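Fructose-bisphosphate aldolase class I (Thermoproteus tenax, PDB 1W8S) is a class I aldolase of the DeoC/LacD family, folded as a TIM barrel, that binds 1,6-di-O-phosphono-beta-D-fructofuranose. Local coordinates at residues E[160-165]-E[191-196]; E[176-181]-E[185-190]; E[219-224]-E[248-253]. The protein carries 2 engineered substitutions. All coordinates share one frame; numbering follows the deposited sequence.

Contact 1: residues E[160-165]-E[191-196]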
loop_
_atom_site.group_PDB
_atom_site.type_symbol
_atom_site.label_atom_id
_atom_site.label_comp_id
_atom_site.label_asym_id
_atom_site.label_seq_id
_atom_site.Cartn_x
_atom_site.Cartn_y
_atom_site.Cartn_z
ATOM N N ILE E 160 0.365 -3.574 -30.876
ATOM C CA ILE E 160 0.505 -3.980 -29.476
ATOM C C ILE E 160 1.920 -4.471 -29.238
ATOM O O ILE E 160 2.567 -4.116 -28.244
ATOM C CB ILE E 160 -0.558 -5.073 -29.099
ATOM C CG1 ILE E 160 -1.977 -4.535 -29.237
ATOM C CG2 ILE E 160 -0.321 -5.609 -27.711
ATOM C CD1 ILE E 160 -2.286 -3.396 -28.346
ATOM N N VAL E 161 2.456 -5.256 -30.176
ATOM C CA VAL E 161 3.824 -5.752 -29.984
ATOM C C VAL E 161 4.858 -4.613 -30.085
ATOM O O VAL E 161 5.811 -4.558 -29.316
ATOM C CB VAL E 161 4.140 -6.902 -30.979
ATOM C CG1 VAL E 161 5.598 -7.274 -30.989
ATOM C CG2 VAL E 161 3.243 -8.131 -30.680
ATOM N N ALA E 162 4.716 -3.735 -31.079
ATOM C CA ALA E 162 5.576 -2.547 -31.129
ATOM C C ALA E 162 5.468 -1.700 -29.835
ATOM O O ALA E 162 6.487 -1.209 -29.329
ATOM C CB ALA E 162 5.276 -1.729 -32.358
ATOM N N TYR E 163 4.264 -1.559 -29.280
ATOM C CA TYR E 163 4.082 -0.808 -28.011
ATOM C C TYR E 163 4.850 -1.536 -26.913
ATOM O O TYR E 163 5.607 -0.925 -26.141
ATOM C CB TYR E 163 2.600 -0.630 -27.673
ATOM C CG TYR E 163 2.201 0.626 -26.875
ATOM C CD1 TYR E 163 0.887 1.097 -26.915
ATOM C CD2 TYR E 163 3.123 1.329 -26.081
ATOM C CE1 TYR E 163 0.495 2.242 -26.184
ATOM C CE2 TYR E 163 2.747 2.476 -25.361
ATOM C CZ TYR E 163 1.444 2.926 -25.403
ATOM O OH TYR E 163 1.081 4.050 -24.664
ATOM N N ALA E 164 4.736 -2.855 -26.888
ATOM C CA ALA E 164 5.381 -3.645 -25.859
ATOM C C ALA E 164 6.885 -3.374 -25.887
ATOM O O ALA E 164 7.520 -3.179 -24.862
ATOM C CB ALA E 164 5.110 -5.102 -26.085
ATOM N N ALA E 165 7.441 -3.387 -27.085
ATOM C CA ALA E 165 8.861 -3.228 -27.285
ATOM C C ALA E 165 9.299 -1.826 -26.863
ATOM O O ALA E 165 10.319 -1.654 -26.190
ATOM C CB ALA E 165 9.198 -3.471 -28.749
ATOM N N VAL E 191 11.138 -4.326 -33.557
ATOM C CA VAL E 191 12.579 -4.344 -33.402
ATOM C C VAL E 191 13.156 -2.957 -33.611
ATOM O O VAL E 191 14.071 -2.555 -32.888
ATOM C CB VAL E 191 13.201 -5.359 -34.397
ATOM C CG1 VAL E 191 14.742 -5.279 -34.422
ATOM C CG2 VAL E 191 12.727 -6.775 -34.060
ATOM N N LYS E 192 12.650 -2.227 -34.612
ATOM C CA LYS E 192 13.173 -0.894 -34.875
ATOM C C LYS E 192 12.938 0.042 -33.699
ATOM O O LYS E 192 13.853 0.751 -33.269
ATOM C CB LYS E 192 12.592 -0.281 -36.147
ATOM C CG LYS E 192 13.136 1.142 -36.434
ATOM C CD LYS E 192 12.557 1.739 -37.714
ATOM C CE LYS E 192 13.047 3.194 -37.943
ATOM N NZ LYS E 192 13.049 3.498 -39.401
ATOM N N VAL E 193 11.733 0.025 -33.137
ATOM C CA VAL E 193 11.397 0.985 -32.100
ATOM C C VAL E 193 12.073 0.645 -30.764
ATOM O O VAL E 193 12.151 1.497 -29.880
ATOM C CB VAL E 193 9.853 1.135 -31.897
ATOM C CG1 VAL E 193 9.188 1.583 -33.168
ATOM C CG2 VAL E 193 9.249 -0.154 -31.376
ATOM N N ALA E 194 12.526 -0.605 -30.624
ATOM C CA ALA E 194 13.298 -1.053 -29.479
ATOM C C ALA E 194 14.728 -0.476 -29.524
ATOM O O ALA E 194 15.457 -0.538 -28.541
ATOM C CB ALA E 194 13.351 -2.553 -29.475
ATOM N N GLY E 195 15.141 0.047 -30.685
ATOM C CA GLY E 195 16.417 0.735 -30.830
ATOM C C GLY E 195 17.607 -0.140 -30.489
ATOM O O GLY E 195 17.729 -1.270 -30.986
ATOM N N LYS E 196 18.490 0.367 -29.619
ATOM C CA LYS E 196 19.692 -0.356 -29.195
ATOM C C LYS E 196 19.430 -1.551 -28.248
ATOM O O LYS E 196 20.366 -2.284 -27.902
ATOM C CB LYS E 196 20.608 0.600 -28.394
ATOM C CG LYS E 196 21.156 1.784 -29.164
ATOM C CD LYS E 196 21.877 2.730 -28.149
ATOM C CE LYS E 196 22.651 3.816 -28.840
ATOM N NZ LYS E 196 23.558 4.491 -27.897
#

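Contact 2: residues E[176-181]-E[185-190]. With FBP (1,6-di-O-phosphono-beta-D-fructofuranose), chain O.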
loop_
_atom_site.group_PDB
_atom_site.type_symbol
_atom_site.label_atom_id
_atom_site.label_comp_id
_atom_site.label_asym_id
_atom_site.label_seq_id
_atom_site.Cartn_x
_atom_site.Cartn_y
_atom_site.Cartn_z
ATOM N N MET E 176 15.040 -7.392 -24.033
ATOM C CA MET E 176 13.607 -7.589 -23.837
ATOM C C MET E 176 13.104 -8.858 -24.509
ATOM O O MET E 176 13.721 -9.367 -25.458
ATOM C CB MET E 176 12.814 -6.375 -24.347
ATOM C CG MET E 176 12.785 -6.219 -25.876
ATOM S SD MET E 176 11.865 -4.736 -26.418
ATOM C CE MET E 176 13.090 -3.503 -26.051
ATOM N N LYS E 177 11.961 -9.324 -24.027
ATOM C CA LYS E 177 11.250 -10.455 -24.573
ATOM C C LYS E 177 9.855 -9.996 -24.913
ATOM O O LYS E 177 9.189 -9.384 -24.086
ATOM C CB LYS E 177 11.196 -11.578 -23.550
ATOM C CG LYS E 177 10.296 -12.731 -23.923
ATOM C CD LYS E 177 10.597 -14.016 -23.082
ATOM C CE LYS E 177 10.285 -13.857 -21.594
ATOM N NZ LYS E 177 10.043 -15.149 -20.876
ATOM N N ILE E 178 9.428 -10.221 -26.147
ATOM C CA ILE E 178 8.098 -9.823 -26.609
ATOM C C ILE E 178 7.522 -10.915 -27.512
ATOM O O ILE E 178 8.260 -11.775 -27.987
ATOM C CB ILE E 178 8.129 -8.473 -27.373
ATOM C CG1 ILE E 178 8.942 -8.594 -28.667
ATOM C CG2 ILE E 178 8.653 -7.348 -26.477
ATOM C CD1 ILE E 178 8.976 -7.343 -29.471
ATOM N N LYS E 179 6.216 -10.857 -27.749
ATOM C CA LYS E 179 5.517 -11.823 -28.602
ATOM C C LYS E 179 5.726 -11.507 -30.078
ATOM O O LYS E 179 5.853 -10.359 -30.479
ATOM C CB LYS E 179 4.000 -11.823 -28.270
ATOM C CG LYS E 179 3.726 -12.353 -26.829
ATOM C CD LYS E 179 2.254 -12.699 -26.549
ATOM C CE LYS E 179 2.166 -13.570 -25.285
ATOM N NZ LYS E 179 0.774 -13.991 -24.888
ATOM N N TYR E 180 5.732 -12.551 -30.889
ATOM C CA TYR E 180 5.833 -12.426 -32.323
ATOM C C TYR E 180 4.489 -11.991 -32.917
ATOM O O TYR E 180 3.430 -12.453 -32.474
ATOM C CB TYR E 180 6.255 -13.794 -32.905
ATOM C CG TYR E 180 6.601 -13.783 -34.369
ATOM C CD1 TYR E 180 7.395 -12.781 -34.917
ATOM C CD2 TYR E 180 6.165 -14.802 -35.214
ATOM C CE1 TYR E 180 7.717 -12.761 -36.259
ATOM C CE2 TYR E 180 6.490 -14.787 -36.579
ATOM C CZ TYR E 180 7.266 -13.758 -37.090
ATOM O OH TYR E 180 7.601 -13.725 -38.435
ATOM N N THR E 181 4.543 -11.103 -33.919
ATOM C CA THR E 181 3.351 -10.673 -34.646
ATOM C C THR E 181 2.856 -11.683 -35.688
ATOM O O THR E 181 1.736 -11.550 -36.194
ATOM C CB THR E 181 3.611 -9.337 -35.366
ATOM O OG1 THR E 181 4.797 -9.434 -36.207
ATOM C CG2 THR E 181 3.870 -8.221 -34.320
ATOM N N LYS E 185 7.608 -8.316 -41.438
ATOM C CA LYS E 185 7.499 -6.872 -41.685
ATOM C C LYS E 185 7.029 -6.135 -40.412
ATOM O O LYS E 185 7.675 -5.170 -39.979
ATOM C CB LYS E 185 6.614 -6.566 -42.901
ATOM C CG LYS E 185 6.122 -5.093 -43.021
ATOM C CD LYS E 185 7.173 -4.125 -43.531
ATOM C CE LYS E 185 6.826 -3.608 -44.937
ATOM N NZ LYS E 185 5.567 -2.769 -44.953
ATOM N N THR E 186 5.942 -6.615 -39.797
ATOM C CA THR E 186 5.374 -5.946 -38.641
ATOM C C THR E 186 6.277 -6.141 -37.455
ATOM O O THR E 186 6.393 -5.263 -36.610
ATOM C CB THR E 186 3.935 -6.438 -38.314
ATOM O OG1 THR E 186 3.936 -7.852 -38.114
ATOM C CG2 THR E 186 2.997 -6.198 -39.483
ATOM N N PHE E 187 6.931 -7.292 -37.368
ATOM C CA PHE E 187 7.864 -7.522 -36.272
ATOM C C PHE E 187 9.141 -6.670 -36.396
ATOM O O PHE E 187 9.714 -6.267 -35.395
ATOM C CB PHE E 187 8.230 -8.986 -36.167
ATOM C CG PHE E 187 8.771 -9.360 -34.816
ATOM C CD1 PHE E 187 7.965 -9.223 -33.674
ATOM C CD2 PHE E 187 10.055 -9.822 -34.667
ATOM C CE1 PHE E 187 8.439 -9.592 -32.422
ATOM C CE2 PHE E 187 10.529 -10.172 -33.417
ATOM C CZ PHE E 187 9.713 -10.055 -32.296
ATOM N N SER E 188 9.585 -6.379 -37.624
ATOM C CA SER E 188 10.754 -5.496 -37.808
ATOM C C SER E 188 10.484 -4.066 -37.304
ATOM O O SER E 188 11.419 -3.380 -36.915
ATOM C CB SER E 188 11.185 -5.458 -39.280
ATOM O OG SER E 188 10.164 -4.868 -40.027
ATOM N N TRP E 189 9.229 -3.603 -37.338
ATOM C CA TRP E 189 8.869 -2.298 -36.762
ATOM C C TRP E 189 9.044 -2.329 -35.218
ATOM O O TRP E 189 9.531 -1.380 -34.612
ATOM C CB TRP E 189 7.427 -1.901 -37.122
ATOM C CG TRP E 189 6.928 -0.609 -36.474
ATOM C CD1 TRP E 189 5.840 -0.462 -35.647
ATOM C CD2 TRP E 189 7.480 0.699 -36.632
ATOM N NE1 TRP E 189 5.715 0.851 -35.252
ATOM C CE2 TRP E 189 6.701 1.589 -35.854
ATOM C CE3 TRP E 189 8.560 1.219 -37.357
ATOM C CZ2 TRP E 189 6.970 2.954 -35.781
ATOM C CZ3 TRP E 189 8.822 2.584 -37.283
ATOM C CH2 TRP E 189 8.033 3.431 -36.502
ATOM N N ALA E 190 8.628 -3.418 -34.589
ATOM C CA ALA E 190 8.865 -3.605 -33.157
ATOM C C ALA E 190 10.340 -3.580 -32.796
ATOM O O ALA E 190 10.764 -2.911 -31.851
ATOM C CB ALA E 190 8.235 -4.920 -32.705
HETATM P P1 FBP O . 7.310 -20.311 -24.276
HETATM O O1P FBP O . 6.875 -21.628 -23.765
HETATM O O2P FBP O . 8.277 -20.358 -25.497
HETATM O O3P FBP O . 6.150 -19.391 -24.670
HETATM O O1 FBP O . 8.118 -19.619 -23.088
HETATM C C1 FBP O . 8.574 -18.288 -23.195
HETATM C C2 FBP O . 7.776 -17.405 -22.224
HETATM O O2 FBP O . 8.174 -16.024 -22.374
HETATM C C3 FBP O . 7.916 -17.812 -20.751
HETATM O O3 FBP O . 9.115 -17.387 -20.124
HETATM C C4 FBP O . 6.663 -17.167 -20.159
HETATM O O4 FBP O . 6.207 -17.738 -18.944
HETATM C C5 FBP O . 5.646 -17.421 -21.262
HETATM O O5 FBP O . 6.375 -17.455 -22.501
HETATM C C6 FBP O . 4.580 -16.332 -21.269
HETATM O O6 FBP O . 3.713 -16.545 -22.368
HETATM P P2 FBP O . 2.115 -16.697 -22.155
HETATM O O4P FBP O . 1.646 -17.721 -23.161
HETATM O O5P FBP O . 1.823 -17.059 -20.698
HETATM O O6P FBP O . 1.392 -15.405 -22.576
#

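Contact 3: residues E[219-224]-E[248-253]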
loop_
_atom_site.group_PDB
_atom_site.type_symbol
_atom_site.label_atom_id
_atom_site.label_comp_id
_atom_site.label_asym_id
_atom_site.label_seq_id
_atom_site.Cartn_x
_atom_site.Cartn_y
_atom_site.Cartn_z
ATOM N N GLY E 219 11.290 -15.802 -39.546
ATOM C CA GLY E 219 10.701 -14.474 -39.594
ATOM C C GLY E 219 11.304 -13.548 -38.558
ATOM O O GLY E 219 11.630 -12.402 -38.838
ATOM N N VAL E 220 11.445 -14.054 -37.340
ATOM C CA VAL E 220 12.002 -13.275 -36.232
ATOM C C VAL E 220 13.420 -12.779 -36.560
ATOM O O VAL E 220 13.772 -11.615 -36.330
ATOM C CB VAL E 220 12.006 -14.145 -34.944
ATOM C CG1 VAL E 220 12.961 -13.631 -33.904
ATOM C CG2 VAL E 220 10.586 -14.247 -34.384
ATOM N N LEU E 221 14.226 -13.674 -37.098
ATOM C CA LEU E 221 15.598 -13.331 -37.468
ATOM C C LEU E 221 15.661 -12.350 -38.650
ATOM O O LEU E 221 16.499 -11.477 -38.656
ATOM C CB LEU E 221 16.399 -14.590 -37.769
ATOM C CG LEU E 221 16.591 -15.543 -36.586
ATOM C CD1 LEU E 221 17.037 -16.911 -37.081
ATOM C CD2 LEU E 221 17.585 -14.939 -35.572
ATOM N N GLU E 222 14.779 -12.499 -39.631
ATOM C CA GLU E 222 14.696 -11.576 -40.780
ATOM C C GLU E 222 14.330 -10.174 -40.352
ATOM O O GLU E 222 14.751 -9.196 -40.968
ATOM C CB GLU E 222 13.626 -12.038 -41.762
ATOM C CG GLU E 222 14.040 -13.234 -42.593
ATOM C CD GLU E 222 13.171 -13.422 -43.813
ATOM O OE1 GLU E 222 11.997 -12.983 -43.798
ATOM O OE2 GLU E 222 13.672 -14.005 -44.793
ATOM N N ALA E 223 13.531 -10.103 -39.288
ATOM C CA ALA E 223 13.059 -8.850 -38.727
ATOM C C ALA E 223 14.174 -8.197 -37.931
ATOM O O ALA E 223 14.067 -7.053 -37.567
ATOM C CB ALA E 223 11.884 -9.085 -37.833
ATOM N N GLY E 224 15.246 -8.930 -37.669
ATOM C CA GLY E 224 16.429 -8.341 -37.056
ATOM C C GLY E 224 16.459 -8.544 -35.554
ATOM O O GLY E 224 17.240 -7.918 -34.834
ATOM N N ALA E 248 19.244 -24.293 -33.008
ATOM C CA ALA E 248 20.586 -23.755 -32.862
ATOM C C ALA E 248 21.217 -23.476 -34.249
ATOM O O ALA E 248 21.780 -22.395 -34.462
ATOM C CB ALA E 248 21.470 -24.730 -32.048
ATOM N N GLU E 249 21.089 -24.416 -35.193
ATOM C CA GLU E 249 21.655 -24.196 -36.520
ATOM C C GLU E 249 20.948 -23.060 -37.268
ATOM O O GLU E 249 21.597 -22.304 -37.989
ATOM C CB GLU E 249 21.624 -25.422 -37.396
ATOM C CG GLU E 249 22.127 -25.038 -38.801
ATOM C CD GLU E 249 22.748 -26.143 -39.578
ATOM O OE1 GLU E 249 22.391 -27.318 -39.307
ATOM O OE2 GLU E 249 23.581 -25.805 -40.478
ATOM N N LEU E 250 19.630 -22.953 -37.123
ATOM C CA LEU E 250 18.906 -21.862 -37.762
ATOM C C LEU E 250 19.321 -20.516 -37.182
ATOM O O LEU E 250 19.541 -19.567 -37.925
ATOM C CB LEU E 250 17.394 -22.038 -37.619
ATOM C CG LEU E 250 16.566 -20.906 -38.225
ATOM C CD1 LEU E 250 16.655 -20.888 -39.743
ATOM C CD2 LEU E 250 15.118 -21.050 -37.792
ATOM N N VAL E 251 19.434 -20.439 -35.860
ATOM C CA VAL E 251 19.644 -19.156 -35.188
ATOM C C VAL E 251 21.115 -18.756 -35.245
ATOM O O VAL E 251 21.434 -17.623 -35.601
ATOM C CB VAL E 251 19.104 -19.179 -33.716
ATOM C CG1 VAL E 251 19.528 -17.927 -32.908
ATOM C CG2 VAL E 251 17.595 -19.301 -33.705
ATOM N N TYR E 252 22.011 -19.682 -34.913
ATOM C CA TYR E 252 23.447 -19.365 -34.884
ATOM C C TYR E 252 24.076 -19.473 -36.278
ATOM O O TYR E 252 25.075 -18.815 -36.573
ATOM C CB TYR E 252 24.192 -20.309 -33.946
ATOM C CG TYR E 252 23.615 -20.340 -32.532
ATOM C CD1 TYR E 252 23.320 -19.170 -31.837
ATOM C CD2 TYR E 252 23.408 -21.557 -31.882
ATOM C CE1 TYR E 252 22.796 -19.212 -30.576
ATOM C CE2 TYR E 252 22.901 -21.611 -30.612
ATOM C CZ TYR E 252 22.587 -20.439 -29.963
ATOM O OH TYR E 252 22.069 -20.518 -28.697
ATOM N N GLY E 253 23.497 -20.308 -37.120
ATOM C CA GLY E 253 24.042 -20.544 -38.452
ATOM C C GLY E 253 23.672 -19.486 -39.464
ATOM O O GLY E 253 24.415 -19.240 -40.404
#

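Contact 1: residues E[160-165]-E[191-196]
V193, near the C-terminal end of helix 184-193, and A194 after it meet A162 and A165 of helix 158-171; these two successive helices belong to the outer layer of the TIM barrel. The contact is small and apolar, with no hydrogen bond across it. CG2 of V193 does most of the touching: it lies 3.6 Å from the carbonyl oxygen A162 O and 4.2 Å from A165 CB. Its place follows from chi1 of -59°, which sets CG2 between the backbone N and the carbonyl carbon while CG1 lies opposite that carbon. One turn from A162, the short side chain of A165 lets the backbones draw close, and its CB meets A194 CB at 4.3 Å. Beneath this patch M176 of strand 175-179 packs on A165 and A194, and I178 of the same strand touches V161 and A165. R166 ties the two helices by a hydrogen bond from NH1 to V193 O. P31 of a second subunit packs against A162 and V193, while Y163 OH hydrogen-bonds to I27 O and T84 N of that subunit. The chain leaves helical geometry at G195, whose phi is 60° and whose N still bonds K192 O at 3.0 Å.

Contact 2: residues E[176-181]-E[185-190]
F187 and Y180 form a T-shaped pair, the tyrosine edge directed at one face of the phenylalanine ring, with centroids 5.2 Å apart and planes at 79°. Y180 CD1 stands over that face, 3.7 Å from F187 CG and displaced toward the rim. Apolar packing continues along the helix: I178 CD1 touches F187 CE1 at 3.7 Å and also reaches A190 CB. At the edge of the F187 ring, near its plane, K179 O approaches CE1 to 3.3 Å; this buried carbonyl has no hydrogen-bonding partner in the model. These contacts seat helix 184-193 on strand 175-179, the first strand and helix of a beta-alpha-beta unit completed by strand 199-202; the axes of strand 176-179 and helix 185-190 run roughly antiparallel, at 150°. The polar contact joins the loop to the first turn of the helix, where T181 OG1 donates to T186 OG1 at 2.6 Å. T186 OG1 is also hydrogen-bonded to D183 OD1. The ligand is bound on the side of the strand opposite the helix. K177 NZ donates to O2 of 1,6-di-O-phosphono-beta-D-fructofuranose at 2.6 Å, and K179, extended beyond CG, bonds O6P of the P2 phosphate through NZ at 2.8 Å while making a salt bridge to E155.

Contact 3: residues E[219-224]-E[248-253]
L221 reaches out from helix 210-222 to meet L250 and V251 of helix 240-253, and a single methyl, CD1, makes the junction. With chi1 at -64° its CG lies beside the backbone N, and a chi2 of 164° sets CD1 anti to CA and extends it to the neighbouring helix. There CD1 rests against main chain as much as side chain, 3.7 Å from L250 O and 3.9 Å from V251 CA. The two residues that receive it present different parts. L250, with CG anti to its N (chi1 178°), offers CG at 4.2 Å from L221 CD1 while its side chain also packs on L214 and V217. V251 turns CG2 to L221 CD1, again at 4.2 Å, and packs further on V217 and on I19 of strand 18-22. K17, just before that strand, touches both L221 and V251 and so borders the contact. Beyond L221, G224 has positive phi in a Schellman motif, one of whose two bonds back into the last turn runs from G224 N to L221 O at 3.0 Å. Packing between helices that flank the strands in this way belongs to the outer helical layer of a TIM barrel.

Overall arrangement
Following the chain from the N terminus, helix 158-171 leads into strand 175-179, which leads through a short loop into helix 184-193. Contact 2 closes this short loop and lies entirely within the longer loop that contact 1 closes when the end of helix 184-193 returns to helix 158-171. The two adjoin: A165 CB lies 3.5 Å from A190 O. After strand 199-202, helix 210-222 supplies the first half of contact 3, whose loop passes through strand 227-230 and the short helix 232-235 before helix 240-253 closes it; it follows the others in series. Y180 and F187 meet V220 and A223 respectively, linking the loop and helix of contact 2 to segment 219-224 of contact 3.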